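Local coordinates for protein xylooligosaccharide oxidase (Myceliophthora thermophila, PDB 5L6G) that oxidises the C1 hydroxyl of xylooligosaccharides and related sugars to lactones, reducing oxygen to hydrogen peroxide with a bicovalently bound FAD, at residues 44-47 with 48-52; 139-142 with 143-147; 356-359 with 360-364. All blocks are in the same frame, centred on the assembly; numbering follows the deposited sequence. Where two conformers were deposited one is given.

Contacts 1, 2 and 3 follow one another along the chain, each built on its own helix, 45-50 (with its flanking turns), 135-146 and 354-368. None touches another: their centres are about 30 Å apart (1 and 2), about 41 Å (1 and 3) and about 43 Å (2 and 3, on opposite sides of the chain's centre). Contact 1 packs on strands 38-39 and 63-65 of the mixed sheet, and contact 2, in the PCMH-type FAD-binding domain, on strand 118-120. Contact 3 belongs to a helix joining two strands of the eight-stranded antiparallel sheet that contributes Arg-272, Tyr-376 and Glu-412 to the xylose pocket. The three thus sample the flavin-binding and substrate-binding parts.

Contact 1: residues 44-47 with 48-52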
loop_
_atom_site.group_PDB
_atom_site.type_symbol
_atom_site.label_atom_id
_atom_site.label_comp_id
_atom_site.label_asym_id
_atom_site.label_seq_id
_atom_site.Cartn_x
_atom_site.Cartn_y
_atom_site.Cartn_z
ATOM N N THR A 44 25.700 -13.801 7.913
ATOM C CA THR A 44 24.669 -13.483 8.909
ATOM C C THR A 44 23.523 -12.687 8.300
ATOM O O THR A 44 22.368 -12.842 8.712
ATOM C CB THR A 44 25.250 -12.636 10.072
ATOM O OG1 THR A 44 26.259 -13.382 10.761
ATOM C CG2 THR A 44 24.158 -12.205 11.067
ATOM N N GLU A 45 23.837 -11.845 7.317
ATOM C CA GLU A 45 22.872 -10.871 6.800
ATOM C C GLU A 45 21.889 -11.492 5.826
ATOM O O GLU A 45 20.932 -10.834 5.448
ATOM C CB GLU A 45 23.566 -9.704 6.093
ATOM C CG GLU A 45 24.601 -8.993 6.941
ATOM C CD GLU A 45 25.909 -9.755 6.992
ATOM O OE1 GLU A 45 26.584 -9.867 5.934
ATOM O OE2 GLU A 45 26.245 -10.267 8.083
ATOM N N TRP A 46 22.143 -12.731 5.398
ATOM C CA TRP A 46 21.230 -13.436 4.510
ATOM C C TRP A 46 19.867 -13.543 5.158
ATOM O O TRP A 46 18.858 -13.166 4.564
ATOM C CB TRP A 46 21.737 -14.840 4.202
ATOM C CG TRP A 46 20.803 -15.593 3.319
ATOM C CD1 TRP A 46 19.795 -16.433 3.710
ATOM C CD2 TRP A 46 20.758 -15.547 1.892
ATOM N NE1 TRP A 46 19.139 -16.922 2.607
ATOM C CE2 TRP A 46 19.713 -16.399 1.479
ATOM C CE3 TRP A 46 21.507 -14.878 0.922
ATOM C CZ2 TRP A 46 19.402 -16.600 0.132
ATOM C CZ3 TRP A 46 21.210 -15.089 -0.412
ATOM C CH2 TRP A 46 20.158 -15.938 -0.796
ATOM N N LYS A 47 19.858 -14.060 6.383
ATOM C CA LYS A 47 18.629 -14.259 7.139
ATOM C C LYS A 47 17.839 -12.957 7.179
ATOM O O LYS A 47 16.656 -12.932 6.864
ATOM C CB LYS A 47 18.966 -14.750 8.557
ATOM C CG LYS A 47 17.763 -15.024 9.450
ATOM C CD LYS A 47 17.130 -16.376 9.162
ATOM C CE LYS A 47 15.886 -16.581 10.020
ATOM N NZ LYS A 47 15.077 -17.749 9.569
ATOM N N THR A 48 18.509 -11.867 7.523
ATOM C CA THR A 48 17.870 -10.567 7.608
ATOM C C THR A 48 17.349 -10.126 6.254
ATOM O O THR A 48 16.173 -9.792 6.112
ATOM C CB THR A 48 18.872 -9.520 8.112
ATOM O OG1 THR A 48 19.297 -9.895 9.420
ATOM C CG2 THR A 48 18.260 -8.136 8.162
ATOM N N ASP A 49 18.222 -10.139 5.246
ATOM C CA ASP A 49 17.833 -9.652 3.919
ATOM C C ASP A 49 16.752 -10.503 3.253
ATOM O O ASP A 49 15.897 -9.979 2.542
ATOM C CB ASP A 49 19.065 -9.548 3.006
ATOM C CG ASP A 49 19.930 -8.330 3.329
ATOM O OD1 ASP A 49 19.442 -7.421 4.042
ATOM O OD2 ASP A 49 21.089 -8.268 2.870
ATOM N N ALA A 50 16.786 -11.810 3.491
ATOM C CA ALA A 50 15.801 -12.721 2.917
ATOM C C ALA A 50 14.459 -12.806 3.680
ATOM O O ALA A 50 13.502 -13.391 3.175
ATOM C CB ALA A 50 16.405 -14.116 2.794
ATOM N N SER A 51 14.383 -12.253 4.888
ATOM C CA SER A 51 13.240 -12.529 5.770
ATOM C C SER A 51 12.012 -11.696 5.407
ATOM O O SER A 51 12.114 -10.477 5.285
ATOM C CB SER A 51 13.610 -12.297 7.235
ATOM O OG SER A 51 14.245 -11.038 7.401
ATOM N N PRO A 52 10.839 -12.352 5.268
ATOM C CA PRO A 52 9.609 -11.715 4.834
ATOM C C PRO A 52 9.069 -10.823 5.938
ATOM O O PRO A 52 9.489 -10.942 7.078
ATOM C CB PRO A 52 8.666 -12.904 4.641
ATOM C CG PRO A 52 9.103 -13.874 5.670
ATOM C CD PRO A 52 10.598 -13.750 5.695
#
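The short helix 45-50 brings Trp-46 and Ala-50 together one turn apart, with the methyl of Ala-50 over a face of the indole. Ala-50 CB lies 4.2 Å from the centroid of the five-membered ring, a CH-pi contact only 21° off the ring normal, and 3.9 Å from Trp-46 NE1, so the pyrrole part rather than the benzene part is met. CG stands anti to the backbone N of Trp-46 (chi1 179°), which sends the indole alongside the carbonyl and puts that face beside the next turn. Two i to i+4 bonds define the helix: Asp-49 N to Glu-45 O at 2.8 Å and Ala-50 N to Trp-46 O at 2.7 Å. The indole and the methyl both pack on Ile-64 of strand 63-65 and on Pro-61. Asp-49 keeps CB 3.3 Å from Glu-45 O while its carboxylate is held by two partners, OD2 by a hydrogen bond to Thr-39 OG1 of strand 38-39 and OD1 by a salt bridge to Arg-114. At the C-terminal end, Thr-48 O accepts twice from the same face of its plane, from Ser-51 N at 3.3 Å and, in one of two Ser-51 conformers, from Ser-51 OG at 2.6 Å.

Contact 2: residues 139-142 with 143-147; sequences ATVL and YEEGK
Thr-140 with Glu-144 and Val-141 with Glu-145 are i to i+4 pairs near the C-terminal end of helix 135-146, which packs on strand 118-120 in the FAD-binding region. Four successive backbone bonds hold the turns together. Tyr-143 N is bonded to Ala-139 O at 3.1 Å, Glu-144 N to Thr-140 O at 2.8 Å and Glu-145 N to Val-141 O at 2.9 Å. The series then slackens, and Gly-146 N meets Leu-142 O at 3.2 Å from above the carbonyl plane, 36° out of it. Beyond it Lys-147 takes a positive phi (52°), and its N is bonded to Tyr-143 O.

Several side chains tie the helix to its surroundings. Leu-142 and Val-141 touch Val-118 of strand 118-120, and Ala-139 and Thr-140 lie on Met-317 of helix 316-322. Tyr-143, whose ring meets that of Trp-316 with planes at about 35°, comes about 4 Å from a bound N-acetylglucosamine.

Among the side chains of the two segments, van der Waals contact prevails, with methyls laid against carboxylates. Thr-140 and Glu-144 run side by side in the same direction. Thr-140 CG2, anti to the backbone nitrogen, leans on the extended Glu-144 chain and comes within 3.4 Å of OE2, while Thr-140 OG1 is hydrogen-bonded to Gly-136 O, a turn earlier. Val-141 and Glu-145 repeat the pattern, the extended glutamate lying along Val-141 so that the two point alike, and Val-141 CG1 sits 3.7 Å from both CD and OE2 of the Glu-145 carboxylate.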
loop_
_atom_site.group_PDB
_atom_site.type_symbol
_atom_site.label_atom_id
_atom_site.label_comp_id
_atom_site.label_asym_id
_atom_site.label_seq_id
_atom_site.Cartn_x
_atom_site.Cartn_y
_atom_site.Cartn_z
ATOM N N ALA A 139 9.277 10.773 6.057
ATOM C CA ALA A 139 8.476 11.731 6.790
ATOM C C ALA A 139 9.349 12.569 7.732
ATOM O O ALA A 139 9.180 13.784 7.843
ATOM C CB ALA A 139 7.385 11.013 7.555
ATOM N N THR A 140 10.292 11.919 8.400
ATOM C CA THR A 140 11.176 12.618 9.339
ATOM C C THR A 140 12.044 13.653 8.638
ATOM O O THR A 140 12.127 14.830 9.053
ATOM C CB THR A 140 12.065 11.602 10.081
ATOM O OG1 THR A 140 11.219 10.721 10.834
ATOM C CG2 THR A 140 13.063 12.305 11.005
ATOM N N VAL A 141 12.686 13.218 7.569
ATOM C CA VAL A 141 13.575 14.105 6.834
ATOM C C VAL A 141 12.807 15.298 6.279
ATOM O O VAL A 141 13.251 16.439 6.438
ATOM C CB VAL A 141 14.324 13.387 5.702
ATOM C CG1 VAL A 141 15.131 14.403 4.892
ATOM C CG2 VAL A 141 15.261 12.328 6.272
ATOM N N LEU A 142 11.660 15.046 5.644
ATOM C CA LEU A 142 10.945 16.118 4.978
ATOM C C LEU A 142 10.489 17.147 5.989
ATOM O O LEU A 142 10.574 18.343 5.738
ATOM C CB LEU A 142 9.745 15.607 4.189
ATOM C CG LEU A 142 10.020 14.647 3.027
ATOM C CD1 LEU A 142 8.730 14.308 2.309
ATOM C CD2 LEU A 142 11.065 15.169 2.055
ATOM N N TYR A 143 10.002 16.662 7.127
ATOM C CA TYR A 143 9.519 17.545 8.162
ATOM C C TYR A 143 10.679 18.280 8.858
ATOM O O TYR A 143 10.630 19.492 9.015
ATOM C CB TYR A 143 8.650 16.812 9.179
ATOM C CG TYR A 143 8.067 17.795 10.166
ATOM C CD1 TYR A 143 7.007 18.622 9.806
ATOM C CD2 TYR A 143 8.627 17.956 11.418
ATOM C CE1 TYR A 143 6.501 19.573 10.686
ATOM C CE2 TYR A 143 8.135 18.909 12.305
ATOM C CZ TYR A 143 7.058 19.698 11.939
ATOM O OH TYR A 143 6.570 20.622 12.834
ATOM N N GLU A 144 11.703 17.547 9.278
ATOM C CA GLU A 144 12.821 18.157 9.975
ATOM C C GLU A 144 13.535 19.199 9.119
ATOM O O GLU A 144 13.967 20.229 9.632
ATOM C CB GLU A 144 13.804 17.096 10.507
ATOM C CG GLU A 144 13.252 16.394 11.746
ATOM C CD GLU A 144 14.209 15.425 12.436
ATOM O OE1 GLU A 144 15.401 15.368 12.095
ATOM O OE2 GLU A 144 13.741 14.696 13.344
ATOM N N GLU A 145 13.634 18.961 7.817
ATOM C CA GLU A 145 14.404 19.862 6.970
ATOM C C GLU A 145 13.631 21.085 6.508
ATOM O O GLU A 145 14.191 22.175 6.438
ATOM C CB GLU A 145 14.968 19.118 5.774
ATOM C CG GLU A 145 15.946 18.034 6.204
ATOM C CD GLU A 145 16.906 17.628 5.118
ATOM O OE1 GLU A 145 16.710 18.039 3.960
ATOM O OE2 GLU A 145 17.857 16.881 5.424
ATOM N N GLY A 146 12.369 20.902 6.149
ATOM C CA GLY A 146 11.594 22.014 5.618
ATOM C C GLY A 146 10.138 22.033 6.006
ATOM O O GLY A 146 9.359 22.748 5.391
ATOM N N LYS A 147 9.767 21.256 7.020
ATOM C CA LYS A 147 8.369 21.146 7.432
ATOM C C LYS A 147 7.479 20.805 6.233
ATOM O O LYS A 147 6.406 21.382 6.024
ATOM C CB LYS A 147 7.913 22.422 8.140
ATOM C CG LYS A 147 8.639 22.651 9.453
ATOM C CD LYS A 147 8.107 23.874 10.178
ATOM C CE LYS A 147 9.032 24.265 11.320
ATOM N NZ LYS A 147 9.096 23.173 12.333
#

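Contact 3: residues 356-359 with 360-364; sequences VLER and VAEYW
Val-356 to Val-360, Leu-357 to Ala-361, Glu-358 to Glu-362 and Arg-359 to Tyr-363 are joined by an unbroken run of i to i+4 backbone bonds of regular alpha-helix. The straightest, Val-360 N to Val-356 O at 2.9 Å, has an N-H...O angle of 172°; Glu-362 N to Glu-358 O is 2.8 Å.

Between the two valines one methyl from each meets: Val-356 CG1 is 3.9 Å from Val-360 CG2, the side chains crossing at a slant. Val-360 CG2, set beside its own nitrogen, also reaches back to within 3.3 Å of Val-356 O, while Ala-361 CB rests 3.2 Å from Leu-357 O. On the polar side Glu-358 and Glu-362 come close without bonding. Glu-358 OE1 and Glu-362 OE2 are 4.1 Å apart, and the carboxylate planes are turned 76° from each other. Glu-358 bends at its second torsion (chi2 -83°), whereas Glu-362 runs out extended, its CG 3.1 Å from Glu-358 O. Two like charges so near would be expected to raise the proton affinity of one or both, though the exposed Glu-362 may be eased by solvent. Arg-359 bends at chi3, which brings the edge of its guanidinium to Val-356 CG2, the methyl lying in its plane.

Helix 354-368 joins strand 341-349 to strand 374-381, which run alike on either side of strand 409-417. Leu-357 and Val-360 lie on Trp-253 and Ala-361 on Val-249 of helix 246-261, while Val-360 touches Ala-435 and Phe-436 of helix 426-437, where Tyr-363 OH is hydrogen-bonded to Phe-428 O and Trp-364 meets Trp-432 edge-to-face.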
loop_
_atom_site.group_PDB
_atom_site.type_symbol
_atom_site.label_atom_id
_atom_site.label_comp_id
_atom_site.label_asym_id
_atom_site.label_seq_id
_atom_site.Cartn_x
_atom_site.Cartn_y
_atom_site.Cartn_z
ATOM N N VAL A 356 -26.384 -6.492 0.892
ATOM C CA VAL A 356 -24.975 -6.769 1.113
ATOM C C VAL A 356 -24.551 -6.317 2.510
ATOM O O VAL A 356 -23.829 -7.033 3.193
ATOM C CB VAL A 356 -24.084 -6.106 0.044
ATOM C CG1 VAL A 356 -22.606 -6.233 0.386
ATOM C CG2 VAL A 356 -24.374 -6.707 -1.319
ATOM N N LEU A 357 -24.966 -5.131 2.946
ATOM C CA LEU A 357 -24.689 -4.748 4.325
ATOM C C LEU A 357 -25.123 -5.877 5.290
ATOM O O LEU A 357 -24.383 -6.247 6.207
ATOM C CB LEU A 357 -25.398 -3.446 4.682
ATOM C CG LEU A 357 -24.815 -2.196 4.034
ATOM C CD1 LEU A 357 -25.625 -0.961 4.355
ATOM C CD2 LEU A 357 -23.384 -2.006 4.491
ATOM N N GLU A 358 -26.306 -6.431 5.074
ATOM C CA GLU A 358 -26.817 -7.463 5.970
ATOM C C GLU A 358 -25.951 -8.715 5.957
ATOM O O GLU A 358 -25.640 -9.269 7.012
ATOM C CB GLU A 358 -28.256 -7.820 5.611
ATOM C CG GLU A 358 -29.244 -6.696 5.899
ATOM C CD GLU A 358 -29.722 -6.635 7.349
ATOM O OE1 GLU A 358 -29.262 -7.447 8.203
ATOM O OE2 GLU A 358 -30.548 -5.718 7.626
ATOM N N ARG A 359 -25.553 -9.156 4.769
ATOM C CA ARG A 359 -24.723 -10.352 4.683
ATOM C C ARG A 359 -23.338 -10.128 5.313
ATOM O O ARG A 359 -22.819 -10.978 6.021
ATOM C CB ARG A 359 -24.635 -10.829 3.238
ATOM C CG ARG A 359 -26.014 -11.208 2.687
ATOM C CD ARG A 359 -25.971 -11.700 1.245
ATOM N NE ARG A 359 -25.112 -10.860 0.401
ATOM C CZ ARG A 359 -24.110 -11.286 -0.379
ATOM N NH1 ARG A 359 -23.800 -12.586 -0.495
ATOM N NH2 ARG A 359 -23.422 -10.404 -1.088
ATOM N N VAL A 360 -22.745 -8.976 5.043
ATOM C CA VAL A 360 -21.446 -8.596 5.612
ATOM C C VAL A 360 -21.530 -8.480 7.125
ATOM O O VAL A 360 -20.633 -8.937 7.848
ATOM C CB VAL A 360 -20.963 -7.262 4.976
ATOM C CG1 VAL A 360 -19.784 -6.648 5.735
ATOM C CG2 VAL A 360 -20.623 -7.486 3.505
ATOM N N ALA A 361 -22.614 -7.871 7.609
ATOM C CA ALA A 361 -22.834 -7.719 9.048
ATOM C C ALA A 361 -23.050 -9.058 9.734
ATOM O O ALA A 361 -22.517 -9.300 10.813
ATOM C CB ALA A 361 -24.026 -6.810 9.307
ATOM N N GLU A 362 -23.850 -9.922 9.111
ATOM C CA GLU A 362 -24.121 -11.235 9.677
ATOM C C GLU A 362 -22.820 -12.015 9.737
ATOM O O GLU A 362 -22.532 -12.677 10.708
ATOM C CB GLU A 362 -25.190 -11.998 8.876
ATOM C CG GLU A 362 -26.579 -11.404 9.075
ATOM C CD GLU A 362 -27.697 -12.172 8.381
ATOM O OE1 GLU A 362 -27.523 -13.393 8.112
ATOM O OE2 GLU A 362 -28.757 -11.553 8.135
ATOM N N TYR A 363 -22.011 -11.890 8.704
ATOM C CA TYR A 363 -20.723 -12.569 8.712
ATOM C C TYR A 363 -19.846 -12.049 9.865
ATOM O O TYR A 363 -19.156 -12.811 10.533
ATOM C CB TYR A 363 -20.015 -12.366 7.387
ATOM C CG TYR A 363 -18.959 -13.410 7.164
ATOM C CD1 TYR A 363 -19.275 -14.609 6.551
ATOM C CD2 TYR A 363 -17.649 -13.209 7.596
ATOM C CE1 TYR A 363 -18.311 -15.587 6.346
ATOM C CE2 TYR A 363 -16.675 -14.178 7.399
ATOM C CZ TYR A 363 -17.013 -15.373 6.772
ATOM O OH TYR A 363 -16.047 -16.336 6.542
ATOM N N TRP A 364 -19.880 -10.732 10.056
ATOM C CA TRP A 364 -19.083 -10.063 11.081
ATOM C C TRP A 364 -19.451 -10.607 12.442
ATOM O O TRP A 364 -18.594 -11.071 13.195
ATOM C CB TRP A 364 -19.357 -8.559 11.025
ATOM C CG TRP A 364 -18.451 -7.657 11.820
ATOM C CD1 TRP A 364 -17.923 -7.865 13.070
ATOM C CD2 TRP A 364 -18.051 -6.350 11.436
ATOM N NE1 TRP A 364 -17.179 -6.771 13.459
ATOM C CE2 TRP A 364 -17.252 -5.824 12.480
ATOM C CE3 TRP A 364 -18.272 -5.570 10.294
ATOM C CZ2 TRP A 364 -16.669 -4.556 12.408
ATOM C CZ3 TRP A 364 -17.695 -4.311 10.223
ATOM C CH2 TRP A 364 -16.907 -3.815 11.284
#